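Local coordinates for protein nicotinate-nucleotide pyrophosphorylase (Francisella tularensis subsp. tularensis, PDB 3TQV) that probably catalyses the conversion of quinolinate and phosphoribosyl diphosphate into nicotinate mononucleotide, carbon dioxide and diphosphate on the way to NAD(+), at residues 203-208 and 220-225; 57-62 and 156-161. All coordinates share one frame; numbering follows the deposited sequence.

Contact 1: 203-208 and 220-225; sequences VEVTNL and DIVMLD
Val203 and Val205 take backbone hydrogen bonds from, and give them to, the parallel strand 221-225. Met223 N donates to Val203 O at 3.0 Å, Val205 N to Met223 O at 3.1 Å, and Asp225 N to Val205 O at 3.0 Å; at the start of the pairing Val203 N reaches Ile221 O only weakly, at 3.4 Å. The strand axes run 28° apart, and the intervening helix 208-216 makes this a beta-alpha-beta unit of the barrel-like C-terminal domain.

Apolar packing occupies the face bearing Val203, Val205, Val222 and Leu224. Val205 touches with both branches: its CG1 meets Val222 CG1 at 3.8 Å, and its CG2 lies alongside Leu224 CD2 at the same 3.8 Å. Helix 208-216 covers Val222 through Leu211 and Ala214.

On the other face Glu204 shares its side with selenomethionine Met223 and touches Lys175. Glu204 CG is anti to the backbone N (chi1 -174°), the extended chain running beside Met223. Glu204 OE2 lies 2.6 Å from Asp225 OD2, the side chains crossing at an angle with carboxylate planes 30° apart. The parallel register carries both acids, predicted to bind substrate, to the carboxyl ends of their strands, where TIM-type barrels have their active sites.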
ATOM      1  N   VAL B 203     -17.634  19.962   9.440  1.00 14.88           N
ATOM      2  CA  VAL B 203     -18.517  19.140  10.235  1.00 18.51           C
ATOM      3  C   VAL B 203     -19.024  18.013   9.352  1.00 16.54           C
ATOM      4  O   VAL B 203     -19.550  18.262   8.261  1.00 15.15           O
ATOM      5  CB  VAL B 203     -19.745  19.965  10.666  1.00 17.48           C
ATOM      6  CG1 VAL B 203     -20.628  19.155  11.568  1.00 20.75           C
ATOM      7  CG2 VAL B 203     -19.296  21.247  11.340  1.00 19.12           C
ATOM      8  N   GLU B 204     -18.889  16.776   9.812  1.00 24.20           N
ATOM      9  CA  GLU B 204     -19.617  15.682   9.172  1.00 25.05           C
ATOM     10  C   GLU B 204     -21.039  15.593   9.717  1.00 22.92           C
ATOM     11  O   GLU B 204     -21.282  15.895  10.881  1.00 26.11           O
ATOM     12  CB  GLU B 204     -18.908  14.344   9.350  1.00 28.99           C
ATOM     13  CG  GLU B 204     -19.575  13.235   8.569  1.00 24.43           C
ATOM     14  CD  GLU B 204     -18.704  12.002   8.441  1.00 29.05           C
ATOM     15  OE1 GLU B 204     -17.677  11.909   9.150  1.00 33.09           O
ATOM     16  OE2 GLU B 204     -19.053  11.130   7.618  1.00 31.38           O
ATOM     17  N   VAL B 205     -21.965  15.177   8.858  1.00 11.37           N
ATOM     18  CA  VAL B 205     -23.376  15.097   9.191  1.00 14.68           C
ATOM     19  C   VAL B 205     -23.973  13.804   8.629  1.00 21.26           C
ATOM     20  O   VAL B 205     -23.441  13.230   7.688  1.00 19.31           O
ATOM     21  CB  VAL B 205     -24.138  16.300   8.597  1.00 12.91           C
ATOM     22  CG1 VAL B 205     -23.503  17.610   9.050  1.00 14.07           C
ATOM     23  CG2 VAL B 205     -24.159  16.223   7.063  1.00 11.03           C
ATOM     24  N   THR B 206     -25.083  13.350   9.199  1.00 19.93           N
ATOM     25  CA  THR B 206     -25.836  12.261   8.586  1.00 22.07           C
ATOM     26  C   THR B 206     -27.208  12.743   8.102  1.00 28.52           C
ATOM     27  O   THR B 206     -27.902  12.033   7.373  1.00 27.44           O
ATOM     28  CB  THR B 206     -26.011  11.063   9.560  1.00 27.31           C
ATOM     29  OG1 THR B 206     -26.113  11.548  10.906  1.00 28.48           O
ATOM     30  CG2 THR B 206     -24.826  10.103   9.453  1.00 32.71           C
ATOM     31  N   ASN B 207     -27.573  13.956   8.509  1.00 34.94           N
ATOM     32  CA  ASN B 207     -28.903  14.504   8.285  1.00 40.19           C
ATOM     33  C   ASN B 207     -28.913  15.829   7.555  1.00 35.87           C
ATOM     34  O   ASN B 207     -27.974  16.612   7.647  1.00 35.10           O
ATOM     35  CB  ASN B 207     -29.595  14.769   9.620  1.00 38.79           C
ATOM     36  CG  ASN B 207     -30.080  13.522  10.278  1.00 41.14           C
ATOM     37  OD1 ASN B 207     -30.140  13.444  11.507  1.00 48.17           O
ATOM     38  ND2 ASN B 207     -30.437  12.527   9.477  1.00 47.27           N
ATOM     39  N   LEU B 208     -30.018  16.105   6.880  1.00 27.43           N
ATOM     40  CA  LEU B 208     -30.283  17.446   6.402  1.00 26.21           C
ATOM     41  C   LEU B 208     -30.434  18.403   7.581  1.00 31.49           C
ATOM     42  O   LEU B 208     -30.014  19.559   7.499  1.00 34.27           O
ATOM     43  CB  LEU B 208     -31.545  17.474   5.553  1.00 27.91           C
ATOM     44  CG  LEU B 208     -31.488  16.644   4.281  1.00 30.43           C
ATOM     45  CD1 LEU B 208     -32.875  16.563   3.674  1.00 23.65           C
ATOM     46  CD2 LEU B 208     -30.484  17.259   3.320  1.00 22.24           C
ATOM     47  N   ASP B 220     -17.240  25.991   7.525  1.00 32.44           N
ATOM     48  CA  ASP B 220     -16.595  26.298   6.257  1.00 26.31           C
ATOM     49  C   ASP B 220     -16.894  25.280   5.154  1.00 21.80           C
ATOM     50  O   ASP B 220     -16.873  25.601   3.972  1.00 17.68           O
ATOM     51  CB  ASP B 220     -15.097  26.410   6.473  1.00 23.39           C
ATOM     52  CG  ASP B 220     -14.738  27.649   7.197  1.00 28.90           C
ATOM     53  OD1 ASP B 220     -15.188  28.723   6.749  1.00 32.20           O
ATOM     54  OD2 ASP B 220     -14.032  27.555   8.218  1.00 31.09           O
ATOM     55  N   ILE B 221     -17.147  24.046   5.551  1.00 20.51           N
ATOM     56  CA  ILE B 221     -17.473  23.012   4.601  1.00 19.62           C
ATOM     57  C   ILE B 221     -18.143  21.895   5.378  1.00 21.59           C
ATOM     58  O   ILE B 221     -17.975  21.774   6.589  1.00 26.14           O
ATOM     59  CB  ILE B 221     -16.216  22.521   3.827  1.00 18.92           C
ATOM     60  CG1 ILE B 221     -16.569  21.350   2.908  1.00 17.30           C
ATOM     61  CG2 ILE B 221     -15.088  22.147   4.787  1.00 14.96           C
ATOM     62  CD1 ILE B 221     -15.357  20.702   2.283  1.00 16.51           C
ATOM     63  N   VAL B 222     -18.931  21.094   4.690  1.00  8.86           N
ATOM     64  CA  VAL B 222     -19.732  20.112   5.373  1.00 10.20           C
ATOM     65  C   VAL B 222     -19.600  18.804   4.623  1.00 14.95           C
ATOM     66  O   VAL B 222     -19.706  18.775   3.397  1.00 11.91           O
ATOM     67  CB  VAL B 222     -21.208  20.562   5.449  1.00 14.21           C
ATOM     68  CG1 VAL B 222     -22.066  19.478   6.067  1.00 16.08           C
ATOM     69  CG2 VAL B 222     -21.323  21.861   6.254  1.00 11.19           C
HETATM   70  N   MSE B 223     -19.316  17.731   5.352  1.00 39.73           N
HETATM   71  CA  MSE B 223     -19.215  16.421   4.743  1.00 34.39           C
HETATM   72  C   MSE B 223     -20.563  15.732   4.865  1.00 39.83           C
HETATM   73  O   MSE B 223     -21.154  15.691   5.946  1.00 38.78           O
HETATM   74  CB  MSE B 223     -18.102  15.612   5.401  1.00 32.80           C
HETATM   75  CG  MSE B 223     -17.919  14.202   4.861  1.00 33.43           C
HETATM   76 SE   MSE B 223     -16.362  13.327   5.668  1.00 32.64          SE
HETATM   77  CE  MSE B 223     -17.027  11.491   5.843  1.00 34.29           C
ATOM     78  N   LEU B 224     -21.066  15.228   3.741  1.00 22.66           N
ATOM     79  CA  LEU B 224     -22.329  14.496   3.738  1.00 18.21           C
ATOM     80  C   LEU B 224     -22.079  13.004   3.843  1.00 21.83           C
ATOM     81  O   LEU B 224     -21.640  12.376   2.883  1.00 22.20           O
ATOM     82  CB  LEU B 224     -23.129  14.786   2.476  1.00 14.20           C
ATOM     83  CG  LEU B 224     -23.325  16.260   2.173  1.00 22.16           C
ATOM     84  CD1 LEU B 224     -24.082  16.428   0.847  1.00 20.76           C
ATOM     85  CD2 LEU B 224     -24.019  16.977   3.345  1.00 16.50           C
ATOM     86  N   ASP B 225     -22.366  12.440   5.007  1.00 33.37           N
ATOM     87  CA  ASP B 225     -22.154  11.021   5.224  1.00 31.01           C
ATOM     88  C   ASP B 225     -23.345  10.204   4.744  1.00 33.47           C
ATOM     89  O   ASP B 225     -24.431  10.271   5.326  1.00 34.43           O
ATOM     90  CB  ASP B 225     -21.879  10.745   6.703  1.00 29.71           C
ATOM     91  CG  ASP B 225     -21.611   9.288   6.981  1.00 38.47           C
ATOM     92  OD1 ASP B 225     -22.388   8.428   6.501  1.00 46.90           O
ATOM     93  OD2 ASP B 225     -20.619   8.998   7.681  1.00 50.34           O
TER

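Contact 2: 57-62 and 156-161; sequences ILCGQD and VRCGGG
Ile57 meets the last turn of helix 149-159 through its CG2 branch, which lies 3.6 Å from Cys158 O and 4.3 Å from Gly159 CA. CG2, anti to the backbone N of Ile57, is the branch directed at the helix, and it rests on the Cys158 carbonyl and Gly159 CA, whereas CG1 lies beside that N. The same residue packs on Ala121 and Asn125 of helix 100-130, and its N-H is bonded to Thr122 OG1.

The CB of Leu58 points away from helix 149-159, and its side chain packs on Ile114 of helix 100-130 and on Val87. What it offers to the contact is its carbonyl, with Leu58 O at 4.5 Å from Cys158 CB.

Cys59 swings back, its SG anti to the backbone N (chi1 -172°). Cys59 SG lies beside Cys158 SG at 3.8 Å, each CB-SG bond turned roughly across the line between the sulfurs, a van der Waals approach far longer than a disulfide.

Cys158 lies within the turn that a Schellman motif closes, two residues before Gly160, the glycine with positive phi (122°). The chain closes back with Gly161 N bonded to Val156 O at 2.9 Å and Gly160 N to Arg157 O at 3.0 Å. Val156 O also takes Gly159 N, the two donors arriving from opposite faces of the carbonyl plane. Arg157 also ties the turn: its NH1 donates to Gly161 O at 3.0 Å, from 51° out of that carbonyl plane. The packing joins the N-terminal part of the subunit to the C-terminal, TIM-barrel-type part.

Gly60 then takes the N-cap position of helix 61-71, where Asp83 receives two backbone N-H groups, Gly60 N at OD2 and Gln61 N at OD1.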
ATOM      1  N   ILE B  57      -0.305   7.196 -15.043  1.00 15.38           N
ATOM      2  CA  ILE B  57       0.140   8.511 -14.585  1.00  9.97           C
ATOM      3  C   ILE B  57       1.378   8.329 -13.727  1.00 11.43           C
ATOM      4  O   ILE B  57       1.308   7.773 -12.633  1.00 17.34           O
ATOM      5  CB  ILE B  57      -0.933   9.241 -13.763  1.00 13.66           C
ATOM      6  CG1 ILE B  57      -2.237   9.382 -14.560  1.00 13.58           C
ATOM      7  CG2 ILE B  57      -0.429  10.614 -13.347  1.00  8.87           C
ATOM      8  CD1 ILE B  57      -2.102  10.237 -15.832  1.00 11.56           C
ATOM      9  N   LEU B  58       2.512   8.784 -14.238  1.00 16.33           N
ATOM     10  CA  LEU B  58       3.780   8.665 -13.541  1.00 15.98           C
ATOM     11  C   LEU B  58       3.822   9.456 -12.246  1.00 19.51           C
ATOM     12  O   LEU B  58       3.367  10.604 -12.168  1.00 22.20           O
ATOM     13  CB  LEU B  58       4.925   9.114 -14.447  1.00 15.58           C
ATOM     14  CG  LEU B  58       6.334   9.274 -13.841  1.00 22.86           C
ATOM     15  CD1 LEU B  58       6.776   8.003 -13.100  1.00 19.76           C
ATOM     16  CD2 LEU B  58       7.346   9.646 -14.933  1.00 23.23           C
ATOM     17  N   CYS B  59       4.388   8.814 -11.232  1.00 14.24           N
ATOM     18  CA  CYS B  59       4.664   9.427  -9.942  1.00 18.88           C
ATOM     19  C   CYS B  59       5.798   8.633  -9.276  1.00 21.15           C
ATOM     20  O   CYS B  59       5.783   7.400  -9.248  1.00 23.90           O
ATOM     21  CB  CYS B  59       3.402   9.446  -9.084  1.00 22.74           C
ATOM     22  SG  CYS B  59       3.564  10.382  -7.551  1.00 27.77           S
ATOM     23  N   GLY B  60       6.806   9.330  -8.774  1.00 21.07           N
ATOM     24  CA  GLY B  60       7.924   8.641  -8.158  1.00 24.83           C
ATOM     25  C   GLY B  60       9.324   9.071  -8.556  1.00 26.29           C
ATOM     26  O   GLY B  60      10.288   8.594  -7.966  1.00 30.34           O
ATOM     27  N   GLN B  61       9.443   9.952  -9.548  1.00 18.45           N
ATOM     28  CA  GLN B  61      10.741  10.534  -9.916  1.00 18.02           C
ATOM     29  C   GLN B  61      11.672  10.779  -8.727  1.00 20.57           C
ATOM     30  O   GLN B  61      12.765  10.207  -8.667  1.00 22.66           O
ATOM     31  CB  GLN B  61      10.554  11.837 -10.692  1.00 24.58           C
ATOM     32  CG  GLN B  61      10.420  11.631 -12.199  1.00 19.57           C
ATOM     33  CD  GLN B  61      10.353  12.942 -12.973  1.00 24.43           C
ATOM     34  OE1 GLN B  61      11.185  13.203 -13.840  1.00 26.57           O
ATOM     35  NE2 GLN B  61       9.356  13.758 -12.671  1.00 16.55           N
ATOM     36  N   ASP B  62      11.228  11.621  -7.793  1.00 19.65           N
ATOM     37  CA  ASP B  62      12.011  11.959  -6.596  1.00 23.34           C
ATOM     38  C   ASP B  62      12.567  10.766  -5.826  1.00 23.41           C
ATOM     39  O   ASP B  62      13.721  10.783  -5.408  1.00 25.78           O
ATOM     40  CB  ASP B  62      11.192  12.808  -5.622  1.00 24.53           C
ATOM     41  CG  ASP B  62      10.896  14.168  -6.158  1.00 27.73           C
ATOM     42  OD1 ASP B  62      11.632  14.609  -7.061  1.00 25.47           O
ATOM     43  OD2 ASP B  62       9.931  14.797  -5.677  1.00 32.66           O
ATOM     44  N   VAL B 156      -1.939  11.746  -5.397  1.00 13.67           N
ATOM     45  CA  VAL B 156      -3.310  12.094  -5.709  1.00 14.91           C
ATOM     46  C   VAL B 156      -3.345  13.411  -6.483  1.00 16.76           C
ATOM     47  O   VAL B 156      -4.048  13.531  -7.487  1.00 17.03           O
ATOM     48  CB  VAL B 156      -4.192  12.145  -4.443  1.00 15.89           C
ATOM     49  CG1 VAL B 156      -5.516  12.784  -4.753  1.00 15.82           C
ATOM     50  CG2 VAL B 156      -4.400  10.733  -3.881  1.00  9.55           C
ATOM     51  N   ARG B 157      -2.575  14.394  -6.028  1.00 22.88           N
ATOM     52  CA  ARG B 157      -2.421  15.626  -6.784  1.00 22.56           C
ATOM     53  C   ARG B 157      -1.893  15.313  -8.181  1.00 27.66           C
ATOM     54  O   ARG B 157      -2.439  15.802  -9.168  1.00 23.09           O
ATOM     55  CB  ARG B 157      -1.506  16.604  -6.053  1.00 24.41           C
ATOM     56  CG  ARG B 157      -2.177  17.326  -4.886  1.00 23.51           C
ATOM     57  CD  ARG B 157      -3.186  18.354  -5.373  1.00 20.66           C
ATOM     58  NE  ARG B 157      -2.568  19.200  -6.378  1.00 29.53           N
ATOM     59  CZ  ARG B 157      -3.057  19.399  -7.597  1.00 29.29           C
ATOM     60  NH1 ARG B 157      -4.203  18.832  -7.962  1.00 23.54           N
ATOM     61  NH2 ARG B 157      -2.399  20.181  -8.445  1.00 26.21           N
ATOM     62  N   CYS B 158      -0.858  14.477  -8.266  1.00 23.94           N
ATOM     63  CA  CYS B 158      -0.281  14.101  -9.556  1.00 20.31           C
ATOM     64  C   CYS B 158      -1.324  13.591 -10.554  1.00 19.33           C
ATOM     65  O   CYS B 158      -1.156  13.729 -11.773  1.00 16.51           O
ATOM     66  CB  CYS B 158       0.833  13.067  -9.385  1.00 16.26           C
ATOM     67  SG  CYS B 158       2.391  13.780  -8.847  1.00 19.65           S
ATOM     68  N   GLY B 159      -2.400  13.011 -10.033  1.00 28.45           N
ATOM     69  CA  GLY B 159      -3.409  12.387 -10.866  1.00 24.48           C
ATOM     70  C   GLY B 159      -4.641  13.224 -11.154  1.00 22.58           C
ATOM     71  O   GLY B 159      -5.506  12.803 -11.912  1.00 23.04           O
ATOM     72  N   GLY B 160      -4.746  14.402 -10.549  1.00 15.65           N
ATOM     73  CA  GLY B 160      -5.877  15.265 -10.833  1.00 14.46           C
ATOM     74  C   GLY B 160      -6.677  15.615  -9.596  1.00 17.21           C
ATOM     75  O   GLY B 160      -7.505  16.538  -9.602  1.00 15.63           O
ATOM     76  N   GLY B 161      -6.413  14.884  -8.520  1.00 11.43           N
ATOM     77  CA  GLY B 161      -7.170  15.054  -7.298  1.00 15.32           C
ATOM     78  C   GLY B 161      -6.593  16.140  -6.425  1.00 20.24           C
ATOM     79  O   GLY B 161      -5.413  16.436  -6.518  1.00 17.88           O
TER

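Overall arrangement
Contact 1 lies about 29 Å from contact 2, centre to centre, and their nearest atoms are about 13 Å apart, so the two do not touch. They share no helix or strand. Contact 2 is buried near the middle of the chain, about 8 Å from its centre, and joins the N-terminal part of the subunit to the C-terminal, TIM-barrel-type part over 150 Å² by van der Waals packing alone. Contact 1, about 23 Å out and only partly buried, stays within the C-terminal part; its 406 Å² combine strand pairing, apolar packing toward a helix and an acidic end that belongs to the predicted substrate site, whereas contact 2 lies away from the predicted sites.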